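Local atomic coordinates of proteasome protein (PDB entry 2P90), a protein that is of unknown function but belongs to the PAC2 family, named after a proteasome assembly chaperone. Residues D100-L105 against A225-P230; H147-V152 against A261-Y266. All blocks are in the same frame, centred on the assembly; numbering follows the deposited sequence.

Contact 1: residues D100-L105 against A225-P230; sequences DNKPFL and ADLNLP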
ATOM      1  N   ASP B 100       4.230 -28.813  30.215  1.00 56.94           N
ATOM      2  CA  ASP B 100       3.306 -29.713  30.927  1.00 57.43           C
ATOM      3  C   ASP B 100       2.110 -30.168  30.086  1.00 56.71           C
ATOM      4  O   ASP B 100       1.130 -30.681  30.627  1.00 56.82           O
ATOM      5  CB  ASP B 100       2.800 -29.019  32.201  1.00 57.96           C
ATOM      6  CG  ASP B 100       3.935 -28.690  33.163  1.00 60.05           C
ATOM      7  OD1 ASP B 100       4.704 -29.624  33.518  1.00 62.64           O
ATOM      8  OD2 ASP B 100       4.076 -27.503  33.536  1.00 60.94           O
ATOM      9  N   ASN B 101       2.172 -29.954  28.772  1.00 55.95           N
ATOM     10  CA  ASN B 101       1.064 -30.321  27.876  1.00 55.06           C
ATOM     11  C   ASN B 101      -0.235 -29.522  28.172  1.00 53.58           C
ATOM     12  O   ASN B 101      -1.335 -29.927  27.796  1.00 53.29           O
ATOM     13  CB  ASN B 101       0.840 -31.844  27.919  1.00 55.61           C
ATOM     14  CG  ASN B 101       0.028 -32.362  26.746  1.00 58.20           C
ATOM     15  OD1 ASN B 101       0.498 -32.359  25.593  1.00 61.03           O
ATOM     16  ND2 ASN B 101      -1.201 -32.833  27.032  1.00 58.80           N
ATOM     17  N   LYS B 102      -0.092 -28.378  28.843  1.00 51.83           N
ATOM     18  CA  LYS B 102      -1.210 -27.465  29.044  1.00 50.48           C
ATOM     19  C   LYS B 102      -1.485 -26.626  27.766  1.00 49.87           C
ATOM     20  O   LYS B 102      -0.565 -25.941  27.257  1.00 49.98           O
ATOM     21  CB  LYS B 102      -0.917 -26.536  30.215  1.00 50.36           C
ATOM     22  CG  LYS B 102      -2.096 -25.661  30.613  1.00 49.72           C
ATOM     23  CD  LYS B 102      -1.746 -24.702  31.736  1.00 48.93           C
ATOM     24  CE  LYS B 102      -2.753 -23.554  31.736  1.00 48.60           C
ATOM     25  NZ  LYS B 102      -2.894 -22.879  33.056  1.00 49.04           N
ATOM     26  N   PRO B 103      -2.733 -26.688  27.236  1.00 48.43           N
ATOM     27  CA  PRO B 103      -3.036 -26.005  25.970  1.00 47.41           C
ATOM     28  C   PRO B 103      -3.170 -24.489  26.083  1.00 46.22           C
ATOM     29  O   PRO B 103      -3.707 -23.973  27.054  1.00 45.25           O
ATOM     30  CB  PRO B 103      -4.389 -26.616  25.545  1.00 47.92           C
ATOM     31  CG  PRO B 103      -5.043 -27.064  26.852  1.00 47.76           C
ATOM     32  CD  PRO B 103      -3.904 -27.429  27.767  1.00 48.31           C
ATOM     33  N   PHE B 104      -2.659 -23.788  25.078  1.00 45.18           N
ATOM     34  CA  PHE B 104      -3.068 -22.415  24.836  1.00 44.53           C
ATOM     35  C   PHE B 104      -3.218 -22.162  23.338  1.00 44.37           C
ATOM     36  O   PHE B 104      -2.825 -22.979  22.482  1.00 44.62           O
ATOM     37  CB  PHE B 104      -2.118 -21.395  25.479  1.00 44.44           C
ATOM     38  CG  PHE B 104      -0.715 -21.429  24.935  1.00 44.31           C
ATOM     39  CD1 PHE B 104      -0.290 -20.467  24.018  1.00 43.05           C
ATOM     40  CD2 PHE B 104       0.188 -22.417  25.356  1.00 43.99           C
ATOM     41  CE1 PHE B 104       1.025 -20.474  23.535  1.00 44.84           C
ATOM     42  CE2 PHE B 104       1.497 -22.453  24.887  1.00 43.13           C
ATOM     43  CZ  PHE B 104       1.924 -21.480  23.964  1.00 45.65           C
ATOM     44  N   LEU B 105      -3.790 -21.007  23.035  1.00 43.92           N
ATOM     45  CA  LEU B 105      -4.086 -20.637  21.667  1.00 43.34           C
ATOM     46  C   LEU B 105      -3.183 -19.506  21.175  1.00 42.71           C
ATOM     47  O   LEU B 105      -2.891 -18.532  21.883  1.00 42.44           O
ATOM     48  CB  LEU B 105      -5.557 -20.257  21.556  1.00 42.20           C
ATOM     49  CG  LEU B 105      -6.491 -21.327  21.057  1.00 43.62           C
ATOM     50  CD1 LEU B 105      -6.247 -22.707  21.620  1.00 43.88           C
ATOM     51  CD2 LEU B 105      -7.966 -20.887  21.227  1.00 44.20           C
ATOM     52  N   ALA B 225      -0.591 -16.299  32.034  1.00 57.78           N
ATOM     53  CA  ALA B 225      -1.425 -17.346  31.494  1.00 57.51           C
ATOM     54  C   ALA B 225      -1.110 -18.657  32.198  1.00 57.79           C
ATOM     55  O   ALA B 225      -1.703 -19.701  31.871  1.00 57.88           O
ATOM     56  CB  ALA B 225      -1.191 -17.472  29.986  1.00 57.47           C
ATOM     57  N   ASP B 226      -0.180 -18.601  33.157  1.00 57.74           N
ATOM     58  CA  ASP B 226       0.262 -19.775  33.908  1.00 57.78           C
ATOM     59  C   ASP B 226       0.753 -20.868  32.966  1.00 57.70           C
ATOM     60  O   ASP B 226       0.178 -21.967  32.907  1.00 57.31           O
ATOM     61  CB  ASP B 226      -0.861 -20.283  34.845  1.00 58.51           C
ATOM     62  CG  ASP B 226      -0.371 -21.318  35.882  1.00 60.11           C
ATOM     63  OD1 ASP B 226       0.857 -21.364  36.195  1.00 60.67           O
ATOM     64  OD2 ASP B 226      -1.233 -22.090  36.380  1.00 60.64           O
ATOM     65  N   LEU B 227       1.815 -20.549  32.221  1.00 57.92           N
ATOM     66  CA  LEU B 227       2.395 -21.476  31.235  1.00 57.74           C
ATOM     67  C   LEU B 227       3.851 -21.776  31.564  1.00 57.40           C
ATOM     68  O   LEU B 227       4.554 -20.929  32.095  1.00 56.65           O
ATOM     69  CB  LEU B 227       2.281 -20.920  29.789  1.00 58.00           C
ATOM     70  CG  LEU B 227       0.900 -20.511  29.223  1.00 59.34           C
ATOM     71  CD1 LEU B 227       1.012 -19.565  27.983  1.00 60.70           C
ATOM     72  CD2 LEU B 227       0.000 -21.725  28.908  1.00 60.26           C
ATOM     73  N   ASN B 228       4.284 -22.994  31.244  1.00 57.51           N
ATOM     74  CA  ASN B 228       5.669 -23.414  31.424  1.00 57.84           C
ATOM     75  C   ASN B 228       6.377 -23.496  30.062  1.00 57.47           C
ATOM     76  O   ASN B 228       6.232 -24.483  29.326  1.00 57.31           O
ATOM     77  CB  ASN B 228       5.738 -24.740  32.241  1.00 57.66           C
ATOM     78  CG  ASN B 228       7.169 -25.368  32.313  1.00 58.81           C
ATOM     79  OD1 ASN B 228       8.167 -24.795  31.854  1.00 57.51           O
ATOM     80  ND2 ASN B 228       7.246 -26.573  32.894  1.00 59.06           N
ATOM     81  N   LEU B 229       7.166 -22.465  29.753  1.00 57.62           N
ATOM     82  CA  LEU B 229       7.757 -22.319  28.413  1.00 58.18           C
ATOM     83  C   LEU B 229       9.269 -22.584  28.311  1.00 58.52           C
ATOM     84  O   LEU B 229      10.033 -22.066  29.096  1.00 58.72           O
ATOM     85  CB  LEU B 229       7.392 -20.942  27.828  1.00 57.78           C
ATOM     86  CG  LEU B 229       5.886 -20.634  27.733  1.00 58.38           C
ATOM     87  CD1 LEU B 229       5.634 -19.209  27.236  1.00 58.44           C
ATOM     88  CD2 LEU B 229       5.150 -21.645  26.852  1.00 55.62           C
ATOM     89  N   PRO B 230       9.713 -23.350  27.305  1.00 59.12           N
ATOM     90  CA  PRO B 230      11.155 -23.531  27.225  1.00 59.99           C
ATOM     91  C   PRO B 230      11.823 -22.248  26.687  1.00 61.06           C
ATOM     92  O   PRO B 230      11.673 -21.904  25.512  1.00 61.48           O
ATOM     93  CB  PRO B 230      11.318 -24.698  26.241  1.00 59.95           C
ATOM     94  CG  PRO B 230      10.066 -24.709  25.422  1.00 59.26           C
ATOM     95  CD  PRO B 230       8.995 -24.003  26.195  1.00 59.10           C
TER
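The β-hairpin turn between antiparallel strands 92-97 and 103-108 meets the loop that follows helix 211-225 through Lys-102 and Phe-104 on one side and Asp-226 and Leu-227 on the other. Phe-104, on the strand, supplies the apolar part. Leu-227 CD1 sits over one face of its ring, 4.0 Å from the centroid and offset toward the rim, in a CH-pi contact, while the other methyl, CD2, lies 3.6 Å from Phe-104 CD2. Leu-229 adds its own CD2 near Phe-104 CE2 (4.2 Å). Leu-49 of helix 41-52 touches both Phe-104 and Leu-229, and Ile-29 and Val-96 of the flanking strands also touch the Phe-104 side chain.

Lys-102 handles the polar end of the helix. With CG anti to the backbone N (chi1 -173°) and the rest of the chain extended, its aliphatic part passes the loop and the ammonium reaches the backbone just beyond the helix, where Asp-226 takes a positive phi (56°). There NZ donates to Asp-226 O at 3.2 Å, the nitrogen tilted 26° from the carbonyl plane, and forms a long salt bridge to Asp-226 OD2 (3.8 Å). The hold is thus chiefly on the carbonyl, with the carboxylate a distant second partner.

At the far end Asn-228 ND2 gives a weak bond to Asp-100 OD2, 3.4 Å away, the two side chains crossing at about a right angle. The firmer hold on Asn-228 comes from outside: its OD1 receives Asn-99 ND2, and Asp-98 accepts the backbone N of Asn-228 through OD2 and that of Lys-102 through OD1. In this PAC2-family α/β fold, the loop between helices 211-225 and 232-250 thus covers the 92-97/103-108 hairpin of the mixed sheet.

Contact 2: residues H147-V152 against A261-Y266; sequences HTRPTV and ALEQQY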
ATOM      1  N   HIS B 147      20.260  -0.612  26.319  1.00 42.79           N
ATOM      2  CA  HIS B 147      20.507  -2.059  26.326  1.00 43.43           C
ATOM      3  C   HIS B 147      21.090  -2.558  27.641  1.00 44.07           C
ATOM      4  O   HIS B 147      21.141  -3.780  27.887  1.00 44.12           O
ATOM      5  CB  HIS B 147      21.409  -2.501  25.139  1.00 43.81           C
ATOM      6  CG  HIS B 147      22.851  -2.127  25.289  1.00 43.39           C
ATOM      7  ND1 HIS B 147      23.347  -0.906  24.884  1.00 43.58           N
ATOM      8  CD2 HIS B 147      23.910  -2.822  25.776  1.00 43.07           C
ATOM      9  CE1 HIS B 147      24.646  -0.858  25.128  1.00 43.17           C
ATOM     10  NE2 HIS B 147      25.011  -2.007  25.671  1.00 43.43           N
ATOM     11  N   THR B 148      21.534  -1.615  28.479  1.00 44.87           N
ATOM     12  CA  THR B 148      22.239  -1.918  29.738  1.00 46.02           C
ATOM     13  C   THR B 148      21.304  -2.039  30.947  1.00 46.34           C
ATOM     14  O   THR B 148      21.761  -2.145  32.078  1.00 46.56           O
ATOM     15  CB  THR B 148      23.325  -0.855  30.035  1.00 46.68           C
ATOM     16  OG1 THR B 148      22.745   0.445  29.901  1.00 47.79           O
ATOM     17  CG2 THR B 148      24.546  -0.971  29.047  1.00 45.80           C
ATOM     18  N   ARG B 149      19.997  -2.018  30.709  1.00 46.84           N
ATOM     19  CA  ARG B 149      18.998  -2.116  31.782  1.00 47.47           C
ATOM     20  C   ARG B 149      17.966  -3.202  31.434  1.00 47.94           C
ATOM     21  O   ARG B 149      17.737  -3.461  30.251  1.00 48.25           O
ATOM     22  CB  ARG B 149      18.311  -0.760  31.988  1.00 47.07           C
ATOM     23  CG  ARG B 149      19.213   0.297  32.588  1.00 47.14           C
ATOM     24  CD  ARG B 149      19.534  -0.065  34.038  1.00 49.17           C
ATOM     25  NE  ARG B 149      20.281   0.981  34.722  1.00 48.08           N
ATOM     26  CZ  ARG B 149      21.614   1.088  34.732  1.00 48.57           C
ATOM     27  NH1 ARG B 149      22.400   0.214  34.086  1.00 44.83           N
ATOM     28  NH2 ARG B 149      22.163   2.094  35.392  1.00 47.72           N
ATOM     29  N   PRO B 150      17.340  -3.832  32.455  1.00 48.33           N
ATOM     30  CA  PRO B 150      16.332  -4.874  32.141  1.00 48.31           C
ATOM     31  C   PRO B 150      15.264  -4.373  31.155  1.00 48.75           C
ATOM     32  O   PRO B 150      14.946  -3.173  31.137  1.00 48.42           O
ATOM     33  CB  PRO B 150      15.697  -5.200  33.499  1.00 47.97           C
ATOM     34  CG  PRO B 150      16.699  -4.729  34.550  1.00 47.92           C
ATOM     35  CD  PRO B 150      17.501  -3.609  33.914  1.00 48.19           C
ATOM     36  N   THR B 151      14.752  -5.294  30.326  1.00 49.05           N
ATOM     37  CA  THR B 151      13.667  -5.006  29.372  1.00 48.90           C
ATOM     38  C   THR B 151      12.290  -4.884  30.042  1.00 49.05           C
ATOM     39  O   THR B 151      11.803  -5.803  30.703  1.00 48.82           O
ATOM     40  CB  THR B 151      13.635  -6.020  28.199  1.00 49.09           C
ATOM     41  OG1 THR B 151      14.852  -5.921  27.455  1.00 48.54           O
ATOM     42  CG2 THR B 151      12.488  -5.721  27.250  1.00 49.17           C
ATOM     43  N   VAL B 152      11.671  -3.731  29.855  1.00 49.11           N
ATOM     44  CA  VAL B 152      10.378  -3.461  30.443  1.00 49.96           C
ATOM     45  C   VAL B 152       9.208  -3.816  29.496  1.00 50.60           C
ATOM     46  O   VAL B 152       9.336  -3.741  28.264  1.00 50.78           O
ATOM     47  CB  VAL B 152      10.301  -1.991  30.853  1.00 49.88           C
ATOM     48  CG1 VAL B 152       8.854  -1.563  31.095  1.00 49.98           C
ATOM     49  CG2 VAL B 152      11.178  -1.765  32.088  1.00 50.18           C
ATOM     50  N   ALA B 261      23.149   8.486  29.641  1.00 47.64           N
ATOM     51  CA  ALA B 261      21.992   9.383  29.747  1.00 46.74           C
ATOM     52  C   ALA B 261      20.630   8.629  29.745  1.00 46.07           C
ATOM     53  O   ALA B 261      19.719   8.979  30.499  1.00 45.98           O
ATOM     54  CB  ALA B 261      22.039  10.441  28.668  1.00 46.15           C
ATOM     55  N   LEU B 262      20.508   7.591  28.927  1.00 45.22           N
ATOM     56  CA  LEU B 262      19.324   6.705  28.972  1.00 45.57           C
ATOM     57  C   LEU B 262      19.245   5.882  30.262  1.00 45.69           C
ATOM     58  O   LEU B 262      18.141   5.571  30.743  1.00 45.86           O
ATOM     59  CB  LEU B 262      19.257   5.774  27.752  1.00 44.69           C
ATOM     60  CG  LEU B 262      19.146   6.402  26.349  1.00 45.66           C
ATOM     61  CD1 LEU B 262      19.483   5.379  25.208  1.00 41.88           C
ATOM     62  CD2 LEU B 262      17.760   7.051  26.141  1.00 44.39           C
ATOM     63  N   GLU B 263      20.410   5.535  30.812  1.00 45.60           N
ATOM     64  CA  GLU B 263      20.509   4.810  32.079  1.00 46.32           C
ATOM     65  C   GLU B 263      19.975   5.642  33.230  1.00 46.91           C
ATOM     66  O   GLU B 263      19.265   5.121  34.102  1.00 46.50           O
ATOM     67  CB  GLU B 263      21.956   4.416  32.358  1.00 45.90           C
ATOM     68  CG  GLU B 263      22.436   3.240  31.502  1.00 46.12           C
ATOM     69  CD  GLU B 263      23.917   2.901  31.682  1.00 47.30           C
ATOM     70  OE1 GLU B 263      24.623   3.590  32.474  1.00 49.72           O
ATOM     71  OE2 GLU B 263      24.375   1.941  31.020  1.00 46.81           O
ATOM     72  N   GLN B 264      20.299   6.937  33.201  1.00 47.71           N
ATOM     73  CA  GLN B 264      19.889   7.884  34.230  1.00 49.66           C
ATOM     74  C   GLN B 264      18.383   8.098  34.160  1.00 48.24           C
ATOM     75  O   GLN B 264      17.677   7.967  35.158  1.00 48.16           O
ATOM     76  CB  GLN B 264      20.635   9.214  34.058  1.00 49.15           C
ATOM     77  CG  GLN B 264      20.978   9.891  35.381  1.00 53.93           C
ATOM     78  CD  GLN B 264      21.693  11.256  35.228  1.00 54.89           C
ATOM     79  OE1 GLN B 264      21.697  11.872  34.135  1.00 61.34           O
ATOM     80  NE2 GLN B 264      22.281  11.745  36.340  1.00 57.91           N
ATOM     81  N   GLN B 265      17.902   8.419  32.963  1.00 48.17           N
ATOM     82  CA  GLN B 265      16.479   8.497  32.651  1.00 48.71           C
ATOM     83  C   GLN B 265      15.697   7.270  33.166  1.00 46.63           C
ATOM     84  O   GLN B 265      14.729   7.401  33.905  1.00 45.56           O
ATOM     85  CB  GLN B 265      16.348   8.641  31.134  1.00 48.99           C
ATOM     86  CG  GLN B 265      14.934   8.610  30.563  1.00 52.03           C
ATOM     87  CD  GLN B 265      14.910   9.014  29.075  1.00 53.47           C
ATOM     88  OE1 GLN B 265      14.280   8.343  28.246  1.00 58.64           O
ATOM     89  NE2 GLN B 265      15.598  10.122  28.737  1.00 59.11           N
ATOM     90  N   TYR B 266      16.178   6.082  32.795  1.00 45.93           N
ATOM     91  CA  TYR B 266      15.618   4.796  33.195  1.00 44.68           C
ATOM     92  C   TYR B 266      15.496   4.610  34.714  1.00 44.70           C
ATOM     93  O   TYR B 266      14.442   4.188  35.215  1.00 42.96           O
ATOM     94  CB  TYR B 266      16.484   3.676  32.585  1.00 44.71           C
ATOM     95  CG  TYR B 266      15.936   2.284  32.786  1.00 43.51           C
ATOM     96  CD1 TYR B 266      15.256   1.621  31.762  1.00 41.29           C
ATOM     97  CD2 TYR B 266      16.063   1.641  34.021  1.00 43.10           C
ATOM     98  CE1 TYR B 266      14.742   0.341  31.961  1.00 41.52           C
ATOM     99  CE2 TYR B 266      15.544   0.374  34.238  1.00 44.15           C
ATOM    100  CZ  TYR B 266      14.887  -0.271  33.197  1.00 44.55           C
ATOM    101  OH  TYR B 266      14.408  -1.543  33.412  1.00 46.98           O
TER
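Tyr-266 of helix 253-276 lays its ring against Arg-149, and aliphatic contact with this ring accounts for much of the interface. Arg-149 CB stands over the ring centre, 3.5 Å from the centroid and only 6° off the normal, a well-centred CH-pi contact, with CG close behind at 3.7 Å from Tyr-266 CD2. A bend at chi2 (-69°) directs CD back past the same ring, and the guanidinium plane ends up almost perpendicular to it. Val-152 CG2 comes within 4.1 Å of Tyr-266 CE1, the valine and tyrosine side chains running antiparallel as they pass.

Two hydroxyls supply hydrogen bonds across the contact. Tyr-266 OH donates weakly to Pro-150 O (2.8 Å). Thr-148 OG1 donates to Glu-263 OE2, but the separation of 2.5 Å is very short, and its exact value is doubtful.

Across the two segments the charges are near but not directly paired. The guanidinium of Arg-149 stacks on the Glu-263 side chain, CG lying over one face and the carboxylate plane turned only 17° from its own. NH1 is 4.0 Å from Glu-263 OE2, with no N-H aimed at that oxygen, so the attraction is probably general electrostatics. NH1 donates instead to Thr-148 O (3.2 Å), and the salt bridge of Arg-149 runs from NH2 to Asp-267, the residue after Tyr-266.

The loop between strands 134-143 and 153-157 lies against helix 253-276, the last helix modelled, at the surface, while His-147, early in the loop, packs on helix 232-250 and Val-152 is joined by backbone hydrogen bonding to His-200 of strand 194-202.

Contact 1 is partly buried, with an apolar side built on the central strand 103-108 and a polar fringe at the turn; contact 2 is a surface contact, farther from the chain centre, where aromatic, charged and hydroxyl groups mix. They share no helix or strand, yet strands 103-108 and 153-157, which the loop of contact 2 leads into, belong to the same mixed sheet. Their centres lie about 30 Å apart, and their segments alternate along the chain. The cation of contact 1 is bonded mainly to a backbone carbonyl, whereas that of contact 2 is spread over stacking, a carbonyl and a salt bridge beyond the two segments.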